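Local atomic coordinates of caprin-1 (Homo sapiens, PDB entry 4WBE), a protein that binds mRNA to regulate its transport, translation or stability, and is essential for the formation of cytoplasmic stress granules. Residues 19-24 against 104-109. Residues are numbered along the deposited sequence; the frame is centred on the assembly and turned at random.
Sequences LELQYV and EIVERV
Val24 N donates to Glu20 O at 2.9 Å, an ordinary bond within helix 2-27, and Val24 itself meets Val109 where this helix packs on helix 99-111 in the mainly helical dimerization domain of caprin-1. The contact is a compact example of helix-helix packing by two apolar pairs spaced three residues apart on each helix. No hydrogen bond joins the segments, and they bury only 123 Å² between them. In the first pair the bond from CA to CB of Leu21 does not point at helix 99-111. With CG anti to the backbone N (chi1 174°) and chi2 at 64°, however, its CD1 reaches across to both methyls of Val106, 3.9 Å from CG2 and 4.1 Å from CG1. The two side chains meet roughly at right angles, and the CA atoms of Leu21 and Val106 lie 7.7 Å apart. Leu83 and Leu86 of helix 77-88 also pack on Leu21. One turn further along, Phe115 touches both Val24 and Val109, while Leu72 of the second subunit packs on Val24, bringing this core up to the dimer interface. There Gln22 OE1 accepts a hydrogen bond from Gln22 NE2 of the second subunit. The side chains of Val24 and Val109 pass antiparallel to each other, and their meeting narrows to one methyl from each, Val24 CG1 against Val109 CG1 at 3.8 Å.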
loop_
_atom_site.group_PDB
_atom_site.type_symbol
_atom_site.label_atom_id
_atom_site.label_comp_id
_atom_site.label_asym_id
_atom_site.label_seq_id
_atom_site.Cartn_x
_atom_site.Cartn_y
_atom_site.Cartn_z
ATOM N N LEU A 19 -3.245 4.090 0.338
ATOM C CA LEU A 19 -4.235 3.041 0.077
ATOM C C LEU A 19 -5.262 3.473 -0.976
ATOM O O LEU A 19 -5.602 2.707 -1.878
ATOM C CB LEU A 19 -4.960 2.678 1.379
ATOM C CG LEU A 19 -4.529 1.478 2.241
ATOM C CD1 LEU A 19 -3.261 0.767 1.766
ATOM C CD2 LEU A 19 -4.450 1.852 3.722
ATOM N N GLU A 20 -5.758 4.697 -0.841
ATOM C CA GLU A 20 -6.660 5.296 -1.828
ATOM C C GLU A 20 -6.026 5.322 -3.214
ATOM O O GLU A 20 -6.649 4.937 -4.208
ATOM C CB GLU A 20 -7.022 6.720 -1.395
ATOM C CG GLU A 20 -7.885 6.799 -0.148
ATOM C CD GLU A 20 -7.801 8.157 0.531
ATOM O OE1 GLU A 20 -7.094 9.053 0.020
ATOM O OE2 GLU A 20 -8.472 8.345 1.560
ATOM N N LEU A 21 -4.785 5.791 -3.267
ATOM C CA LEU A 21 -4.051 5.861 -4.521
ATOM C C LEU A 21 -3.889 4.487 -5.174
ATOM O O LEU A 21 -4.068 4.342 -6.384
ATOM C CB LEU A 21 -2.676 6.482 -4.283
ATOM C CG LEU A 21 -1.775 6.468 -5.518
ATOM C CD1 LEU A 21 -2.376 7.328 -6.620
ATOM C CD2 LEU A 21 -0.386 6.963 -5.145
ATOM N N GLN A 22 -3.548 3.485 -4.371
ATOM C CA GLN A 22 -3.382 2.129 -4.878
ATOM C C GLN A 22 -4.690 1.608 -5.451
ATOM O O GLN A 22 -4.710 0.960 -6.499
ATOM C CB GLN A 22 -2.883 1.205 -3.764
ATOM C CG GLN A 22 -1.438 1.479 -3.362
ATOM C CD GLN A 22 -0.995 0.650 -2.185
ATOM O OE1 GLN A 22 -1.772 0.391 -1.267
ATOM N NE2 GLN A 22 0.251 0.189 -2.222
ATOM N N TYR A 23 -5.780 1.879 -4.746
ATOM C CA TYR A 23 -7.095 1.507 -5.238
ATOM C C TYR A 23 -7.369 2.140 -6.601
ATOM O O TYR A 23 -7.764 1.455 -7.552
ATOM C CB TYR A 23 -8.185 1.893 -4.231
ATOM C CG TYR A 23 -9.572 1.594 -4.743
ATOM C CD1 TYR A 23 -10.108 0.319 -4.638
ATOM C CD2 TYR A 23 -10.346 2.584 -5.330
ATOM C CE1 TYR A 23 -11.377 0.034 -5.116
ATOM C CE2 TYR A 23 -11.611 2.313 -5.805
ATOM C CZ TYR A 23 -12.121 1.039 -5.695
ATOM O OH TYR A 23 -13.385 0.773 -6.171
ATOM N N VAL A 24 -7.175 3.455 -6.684
ATOM C CA VAL A 24 -7.394 4.184 -7.932
ATOM C C VAL A 24 -6.494 3.677 -9.062
ATOM O O VAL A 24 -6.972 3.425 -10.167
ATOM C CB VAL A 24 -7.217 5.709 -7.738
ATOM C CG1 VAL A 24 -7.213 6.428 -9.077
ATOM C CG2 VAL A 24 -8.315 6.253 -6.826
ATOM N N GLU A 104 -1.004 16.771 -8.411
ATOM C CA GLU A 104 -2.137 17.581 -8.861
ATOM C C GLU A 104 -3.137 16.751 -9.673
ATOM O O GLU A 104 -4.347 16.909 -9.522
ATOM C CB GLU A 104 -1.641 18.788 -9.665
ATOM C CG GLU A 104 -0.908 19.828 -8.825
ATOM C CD GLU A 104 -0.071 20.781 -9.663
ATOM O OE1 GLU A 104 -0.077 20.651 -10.906
ATOM O OE2 GLU A 104 0.596 21.657 -9.075
ATOM N N ILE A 105 -2.625 15.871 -10.528
ATOM C CA ILE A 105 -3.465 14.929 -11.261
ATOM C C ILE A 105 -4.254 14.010 -10.332
ATOM O O ILE A 105 -5.465 13.849 -10.491
ATOM C CB ILE A 105 -2.636 14.078 -12.250
ATOM C CG1 ILE A 105 -2.025 14.970 -13.335
ATOM C CG2 ILE A 105 -3.499 13.019 -12.901
ATOM C CD1 ILE A 105 -1.035 14.248 -14.255
ATOM N N VAL A 106 -3.560 13.400 -9.375
ATOM C CA VAL A 106 -4.190 12.496 -8.414
ATOM C C VAL A 106 -5.277 13.210 -7.610
ATOM O O VAL A 106 -6.364 12.668 -7.390
ATOM C CB VAL A 106 -3.146 11.871 -7.451
ATOM C CG1 VAL A 106 -3.840 11.139 -6.315
ATOM C CG2 VAL A 106 -2.236 10.910 -8.204
ATOM N N GLU A 107 -4.976 14.428 -7.171
ATOM C CA GLU A 107 -5.960 15.227 -6.446
ATOM C C GLU A 107 -7.238 15.449 -7.258
ATOM O O GLU A 107 -8.344 15.346 -6.726
ATOM C CB GLU A 107 -5.373 16.580 -6.044
ATOM C CG GLU A 107 -4.395 16.526 -4.878
ATOM C CD GLU A 107 -3.684 17.847 -4.681
ATOM O OE1 GLU A 107 -3.341 18.487 -5.695
ATOM O OE2 GLU A 107 -3.485 18.254 -3.522
ATOM N N ARG A 108 -7.090 15.757 -8.541
ATOM C CA ARG A 108 -8.263 15.975 -9.382
ATOM C C ARG A 108 -9.085 14.696 -9.529
ATOM O O ARG A 108 -10.320 14.744 -9.546
ATOM C CB ARG A 108 -7.906 16.564 -10.754
ATOM C CG ARG A 108 -7.587 18.058 -10.726
ATOM C CD ARG A 108 -7.549 18.655 -12.131
ATOM N NE ARG A 108 -6.460 18.134 -12.949
ATOM C CZ ARG A 108 -6.642 17.289 -13.958
ATOM N NH1 ARG A 108 -7.863 16.881 -14.275
ATOM N NH2 ARG A 108 -5.606 16.855 -14.653
ATOM N N VAL A 109 -8.402 13.558 -9.637
ATOM C CA VAL A 109 -9.087 12.267 -9.697
ATOM C C VAL A 109 -9.841 11.973 -8.394
ATOM O O VAL A 109 -11.035 11.656 -8.427
ATOM C CB VAL A 109 -8.109 11.113 -10.005
ATOM C CG1 VAL A 109 -8.831 9.777 -9.940
ATOM C CG2 VAL A 109 -7.491 11.296 -11.378
#